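Local coordinates for phage integrase (Pectobacterium atrosepticum, PDB 3JU0), which probably binds arm-type DNA sites through this N-terminal domain, as part of a longer phage-family integrase associated with DNA recombination and integration, at residues H31-G34 and S35-R39; A58-L61 and A62-R65. All coordinates share one frame; numbering follows the deposited sequence.

Contact 1: H31-G34 and S35-R39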
ATOM      1  N   HIS A  31      11.840   3.184  -3.875  1.00 21.89           N
ATOM      2  CA  HIS A  31      12.264   4.417  -4.521  1.00 23.47           C
ATOM      3  C   HIS A  31      13.769   4.604  -4.404  1.00 24.06           C
ATOM      4  O   HIS A  31      14.396   4.101  -3.477  1.00 24.67           O
ATOM      5  CB  HIS A  31      11.487   5.580  -3.867  1.00 22.74           C
ATOM      6  CG  HIS A  31      11.483   6.854  -4.672  1.00 26.18           C
ATOM      7  ND1 HIS A  31      12.540   7.724  -4.662  1.00 31.07           N
ATOM      8  CD2 HIS A  31      10.541   7.414  -5.471  1.00 30.60           C
ATOM      9  CE1 HIS A  31      12.260   8.777  -5.406  1.00 30.99           C
ATOM     10  NE2 HIS A  31      11.067   8.599  -5.951  1.00 32.53           N
ATOM     11  N   PRO A  32      14.379   5.286  -5.421  1.00 26.50           N
ATOM     12  CA  PRO A  32      15.786   5.495  -5.347  1.00 29.80           C
ATOM     13  C   PRO A  32      16.146   6.399  -4.188  1.00 31.02           C
ATOM     14  O   PRO A  32      17.280   6.328  -3.754  1.00 32.96           O
ATOM     15  CB  PRO A  32      16.112   6.190  -6.674  1.00 30.21           C
ATOM     16  CG  PRO A  32      15.027   6.133  -7.480  1.00 31.24           C
ATOM     17  CD  PRO A  32      13.836   5.631  -6.737  1.00 26.67           C
ATOM     18  N   ASN A  33      15.176   7.146  -3.627  1.00 31.55           N
ATOM     19  CA  ASN A  33      15.452   7.954  -2.436  1.00 30.73           C
ATOM     20  C   ASN A  33      15.649   7.121  -1.183  1.00 31.80           C
ATOM     21  O   ASN A  33      15.965   7.675  -0.132  1.00 34.43           O
ATOM     22  CB  ASN A  33      14.374   9.063  -2.230  1.00 31.90           C
ATOM     23  CG  ASN A  33      12.982   8.562  -1.913  1.00 28.04           C
ATOM     24  OD1 ASN A  33      12.785   7.409  -1.635  1.00 28.38           O
ATOM     25  ND2 ASN A  33      11.989   9.479  -1.928  1.00 29.37           N
ATOM     26  N   GLY A  34      15.418   5.787  -1.274  1.00 29.04           N
ATOM     27  CA  GLY A  34      15.542   4.875  -0.203  1.00 26.52           C
ATOM     28  C   GLY A  34      14.221   4.529   0.529  1.00 24.77           C
ATOM     29  O   GLY A  34      14.112   3.556   1.268  1.00 26.77           O
ATOM     30  N   SER A  35      13.214   5.267   0.201  1.00 22.79           N
ATOM     31  CA  SER A  35      11.939   5.045   0.844  1.00 19.75           C
ATOM     32  C   SER A  35      11.128   3.961   0.143  1.00 19.69           C
ATOM     33  O   SER A  35      11.377   3.661  -1.035  1.00 21.15           O
ATOM     34  CB  SER A  35      11.149   6.336   0.849  1.00 20.17           C
ATOM     35  OG  SER A  35      11.731   7.282   1.749  1.00 22.07           O
ATOM     36  N   LYS A  36      10.204   3.343   0.902  1.00 17.81           N
ATOM     37  CA  LYS A  36       9.384   2.189   0.448  1.00 17.50           C
ATOM     38  C   LYS A  36       7.896   2.514   0.706  1.00 17.79           C
ATOM     39  O   LYS A  36       7.547   2.754   1.852  1.00 19.99           O
ATOM     40  CB  LYS A  36       9.850   0.937   1.179  1.00 17.93           C
ATOM     41  CG  LYS A  36      11.189   0.372   0.745  1.00 20.04           C
ATOM     42  CD  LYS A  36      11.648  -0.758   1.569  1.00 20.73           C
ATOM     43  CE  LYS A  36      12.891  -1.395   0.971  1.00 23.05           C
ATOM     44  NZ  LYS A  36      13.527  -2.416   1.907  1.00 23.18           N
ATOM     45  N   TYR A  37       7.133   2.629  -0.392  1.00 17.36           N
ATOM     46  CA  TYR A  37       5.789   3.131  -0.380  1.00 18.56           C
ATOM     47  C   TYR A  37       4.800   2.041  -0.706  1.00 18.44           C
ATOM     48  O   TYR A  37       4.956   1.379  -1.706  1.00 19.71           O
ATOM     49  CB  TYR A  37       5.569   4.285  -1.410  1.00 18.24           C
ATOM     50  CG  TYR A  37       6.500   5.443  -1.290  1.00 18.61           C
ATOM     51  CD1 TYR A  37       7.757   5.414  -1.853  1.00 18.71           C
ATOM     52  CD2 TYR A  37       6.103   6.611  -0.698  1.00 18.16           C
ATOM     53  CE1 TYR A  37       8.625   6.475  -1.774  1.00 19.10           C
ATOM     54  CE2 TYR A  37       6.978   7.687  -0.587  1.00 17.60           C
ATOM     55  CZ  TYR A  37       8.259   7.631  -1.074  1.00 18.44           C
ATOM     56  OH  TYR A  37       9.104   8.748  -1.023  1.00 20.74           O
ATOM     57  N   TRP A  38       3.752   1.886   0.097  1.00 15.61           N
ATOM     58  CA  TRP A  38       2.654   0.968  -0.265  1.00 16.30           C
ATOM     59  C   TRP A  38       1.646   1.722  -1.115  1.00 15.45           C
ATOM     60  O   TRP A  38       1.211   2.826  -0.772  1.00 16.60           O
ATOM     61  CB  TRP A  38       1.938   0.460   0.951  1.00 16.27           C
ATOM     62  CG  TRP A  38       2.784  -0.351   1.887  1.00 16.28           C
ATOM     63  CD1 TRP A  38       3.245   0.031   3.103  1.00 17.82           C
ATOM     64  CD2 TRP A  38       3.298  -1.646   1.638  1.00 16.74           C
ATOM     65  NE1 TRP A  38       3.969  -0.991   3.663  1.00 18.67           N
ATOM     66  CE2 TRP A  38       4.007  -2.045   2.786  1.00 18.33           C
ATOM     67  CE3 TRP A  38       3.202  -2.534   0.557  1.00 18.12           C
ATOM     68  CZ2 TRP A  38       4.691  -3.291   2.861  1.00 19.58           C
ATOM     69  CZ3 TRP A  38       3.855  -3.789   0.672  1.00 20.80           C
ATOM     70  CH2 TRP A  38       4.551  -4.139   1.818  1.00 20.98           C
ATOM     71  N   ARG A  39       1.268   1.086  -2.207  1.00 16.07           N
ATOM     72  CA  ARG A  39       0.328   1.679  -3.177  1.00 18.07           C
ATOM     73  C   ARG A  39      -0.703   0.683  -3.628  1.00 17.76           C
ATOM     74  O   ARG A  39      -0.388  -0.493  -3.819  1.00 18.58           O
ATOM     75  CB  ARG A  39       1.059   2.176  -4.422  1.00 21.54           C
ATOM     76  CG  ARG A  39       1.927   3.381  -4.216  1.00 30.76           C
ATOM     77  CD  ARG A  39       2.287   3.671  -2.908  1.00 41.05           C
ATOM     78  NE  ARG A  39       2.465   5.122  -2.851  1.00 44.87           N
ATOM     79  CZ  ARG A  39       2.525   5.869  -1.755  1.00 41.18           C
ATOM     80  NH1 ARG A  39       2.374   5.417  -0.411  1.00 27.73           N
ATOM     81  NH2 ARG A  39       2.733   7.106  -2.044  1.00 39.84           N
TER
HETATM   82  O   HOH W   1      13.846   8.711   1.495  1.00 33.09           O
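Asn-33 reaches forward from a type I turn to Ser-35 and Tyr-37, a worked example of one amide serving two partners. Its CB carries CG between the backbone N and the carbonyl carbon (chi1 66°), which folds the amide over the turn. From CG the two branches part. Asn-33 OD1 accepts from Ser-35 N at 2.9 Å, the donor lying 29° from the carbonyl plane, and also touches Ser-35 CB. Asn-33 ND2 goes the other way, to the edge of the tyrosine ring: it donates to Tyr-37 OH at 3.1 Å, almost straight at 174° and in the plane of the amide. With one bond on each branch, the rotation of the amide is fixed.

A second side chain also braces the turn. His-31 ND1 accepts from Asn-33 N at 2.9 Å, in the plane of the imidazole, while His-31 CB rests against the edge of the phenol ring, 3.7 Å from Tyr-37 CE1. The turn from His-31 to Gly-34 is closed by Gly-34 N donating to His-31 O, and His-31 N donates to Ser-35 O at 2.9 Å. Gly-34 takes a positive phi and has no CB to meet the carbonyl O of Asn-33 at these backbone angles. A water joins Asn-33 O to Ser-35 OG, 2.6 Å from the hydroxyl.

The whole forms the surface connection between antiparallel strands 26-30 and 36-44. Beyond it, Tyr-37 pairs through its backbone with Leu-29 and Lys-36 with Tyr-56 of strand 47-56, while Lys-36 NZ is bonded to the carbonyls of Val-8 and Ala-11.

Contact 2: A58-L61 and A62-R65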
ATOM      1  N   ALA A  58       6.846   1.968   8.869  1.00 19.72           N
ATOM      2  CA  ALA A  58       5.727   2.489   9.697  1.00 20.09           C
ATOM      3  C   ALA A  58       4.497   1.609   9.522  1.00 20.74           C
ATOM      4  O   ALA A  58       3.766   1.305  10.495  1.00 23.98           O
ATOM      5  CB  ALA A  58       5.480   3.913   9.364  1.00 21.06           C
ATOM      6  N   VAL A  59       4.310   1.160   8.291  1.00 18.56           N
ATOM      7  CA  VAL A  59       3.230   0.280   7.883  1.00 18.31           C
ATOM      8  C   VAL A  59       3.879  -1.030   7.393  1.00 18.47           C
ATOM      9  O   VAL A  59       4.613  -1.067   6.426  1.00 19.49           O
ATOM     10  CB  VAL A  59       2.433   0.978   6.757  1.00 18.68           C
ATOM     11  CG1 VAL A  59       1.337   0.053   6.224  1.00 20.44           C
ATOM     12  CG2 VAL A  59       1.866   2.342   7.239  1.00 20.70           C
ATOM     13  N   SER A  60       3.565  -2.111   8.060  1.00 18.71           N
ATOM     14  CA  SER A  60       4.085  -3.426   7.692  1.00 18.72           C
ATOM     15  C   SER A  60       3.342  -4.030   6.509  1.00 17.43           C
ATOM     16  O   SER A  60       2.329  -3.493   6.082  1.00 17.97           O
ATOM     17  CB  SER A  60       3.940  -4.419   8.805  1.00 22.59           C
ATOM     18  OG  SER A  60       2.601  -4.748   9.112  1.00 21.97           O
ATOM     19  N   LEU A  61       3.825  -5.117   5.990  1.00 19.02           N
ATOM     20  CA  LEU A  61       3.115  -5.820   4.940  1.00 19.31           C
ATOM     21  C   LEU A  61       1.705  -6.250   5.373  1.00 19.92           C
ATOM     22  O   LEU A  61       0.731  -6.021   4.649  1.00 20.12           O
ATOM     23  CB  LEU A  61       3.961  -7.058   4.534  1.00 20.15           C
ATOM     24  CG  LEU A  61       3.296  -8.029   3.542  1.00 21.34           C
ATOM     25  CD1 LEU A  61       2.876  -7.408   2.220  1.00 20.95           C
ATOM     26  CD2 LEU A  61       4.199  -9.233   3.238  1.00 23.63           C
ATOM     27  N   ALA A  62       1.594  -6.783   6.572  1.00 21.48           N
ATOM     28  CA  ALA A  62       0.271  -7.107   7.116  1.00 20.98           C
ATOM     29  C   ALA A  62      -0.626  -5.888   7.231  1.00 21.13           C
ATOM     30  O   ALA A  62      -1.844  -5.934   6.910  1.00 21.63           O
ATOM     31  CB  ALA A  62       0.388  -7.818   8.420  1.00 24.24           C
ATOM     32  N   ASP A  63      -0.083  -4.790   7.745  1.00 20.01           N
ATOM     33  CA  ASP A  63      -0.817  -3.561   7.836  1.00 20.37           C
ATOM     34  C   ASP A  63      -1.283  -3.052   6.439  1.00 17.62           C
ATOM     35  O   ASP A  63      -2.415  -2.606   6.251  1.00 18.23           O
ATOM     36  CB  ASP A  63       0.028  -2.459   8.442  1.00 21.23           C
ATOM     37  CG  ASP A  63       0.447  -2.653   9.881  1.00 26.60           C
ATOM     38  OD1 ASP A  63      -0.354  -3.176  10.696  1.00 28.45           O
ATOM     39  OD2 ASP A  63       1.594  -2.115  10.197  1.00 25.93           O
ATOM     40  N   ALA A  64      -0.420  -3.159   5.452  1.00 17.38           N
ATOM     41  CA  ALA A  64      -0.711  -2.731   4.116  1.00 16.40           C
ATOM     42  C   ALA A  64      -1.848  -3.561   3.498  1.00 16.61           C
ATOM     43  O   ALA A  64      -2.740  -3.013   2.887  1.00 16.54           O
ATOM     44  CB  ALA A  64       0.504  -2.788   3.241  1.00 17.07           C
ATOM     45  N   ARG A  65      -1.820  -4.862   3.719  1.00 17.08           N
ATOM     46  CA  ARG A  65      -2.912  -5.756   3.263  1.00 17.81           C
ATOM     47  C   ARG A  65      -4.206  -5.378   3.962  1.00 16.80           C
ATOM     48  O   ARG A  65      -5.268  -5.405   3.307  1.00 18.27           O
ATOM     49  CB  ARG A  65      -2.540  -7.229   3.431  1.00 18.23           C
ATOM     50  CG  ARG A  65      -1.427  -7.684   2.569  1.00 19.78           C
ATOM     51  CD  ARG A  65      -0.980  -9.076   2.853  1.00 21.77           C
ATOM     52  NE  ARG A  65      -0.030  -9.546   1.878  1.00 22.58           N
ATOM     53  CZ  ARG A  65       0.829 -10.529   2.090  1.00 25.37           C
ATOM     54  NH1 ARG A  65       0.892 -11.118   3.263  1.00 28.96           N
ATOM     55  NH2 ARG A  65       1.637 -10.865   1.129  1.00 27.29           N
TER
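Asp-63 OD2 accepts the backbone N-H of Ser-60 at 2.9 Å, nearly straight at 170°, and lies 3.0 Å from Ser-60 OG. The N-H arrives on the anti side of the carboxylate oxygen, from somewhat out of the carboxylate plane (23°). In return Ser-60 OG accepts from Asp-63 N at 3.0 Å, and the reciprocal pair makes a capping box with Ser-60 as N-cap. The serine torsion explains the reach: with chi1 at 67°, OG sits between the backbone N and the carbonyl carbon, turned to the first helical turn. The box satisfies an amide at the helix start, and the acidic group there would be expected to suit the positive end of the helix dipole. Its other oxygen, OD1, accepts from Ile-92 N.

Regular helical bonding begins at once, with Ala-64 N donating to Ser-60 O at 2.8 Å and Arg-65 N to Leu-61 O. One turn along, the leucine lies against the arginine: Leu-61 CD1 sits over one face of the guanidinium, 3.6 Å from Arg-65 NE, while Leu-61 CD2 approaches Arg-65 NH2 at 3.7 Å. Arg-65 NH2 also forms a salt bridge with Asp-22. Val-59 CG1 packs on Asp-63 CB at 3.6 Å, and also touches Ala-64.

The segment thus carries the chain from strand 47-56 into helix 61-76, which lies against the sheet: Ala-64 and Arg-65 meet Met-26 of strand 26-30.

Contacts 1 and 2 illustrate how a beta turn between strands and a capped helix start belong to a single small domain. Their centres are about 14 Å apart, yet they meet through Trp-38, which lies beyond the turn of contact 1 on strand 36-44. Trp-38 NE1 makes a probable hydrogen bond to Val-59 O, 2.8 Å away. The indole also packs on the new helix, with Trp-38 CD2 3.4 Å from Ala-64 CB and CZ2 3.6 Å from Leu-61 CA. The strand that leaves the surface turn therefore bears directly on the capped helix, joining sheet and helix in the arm-type binding domain.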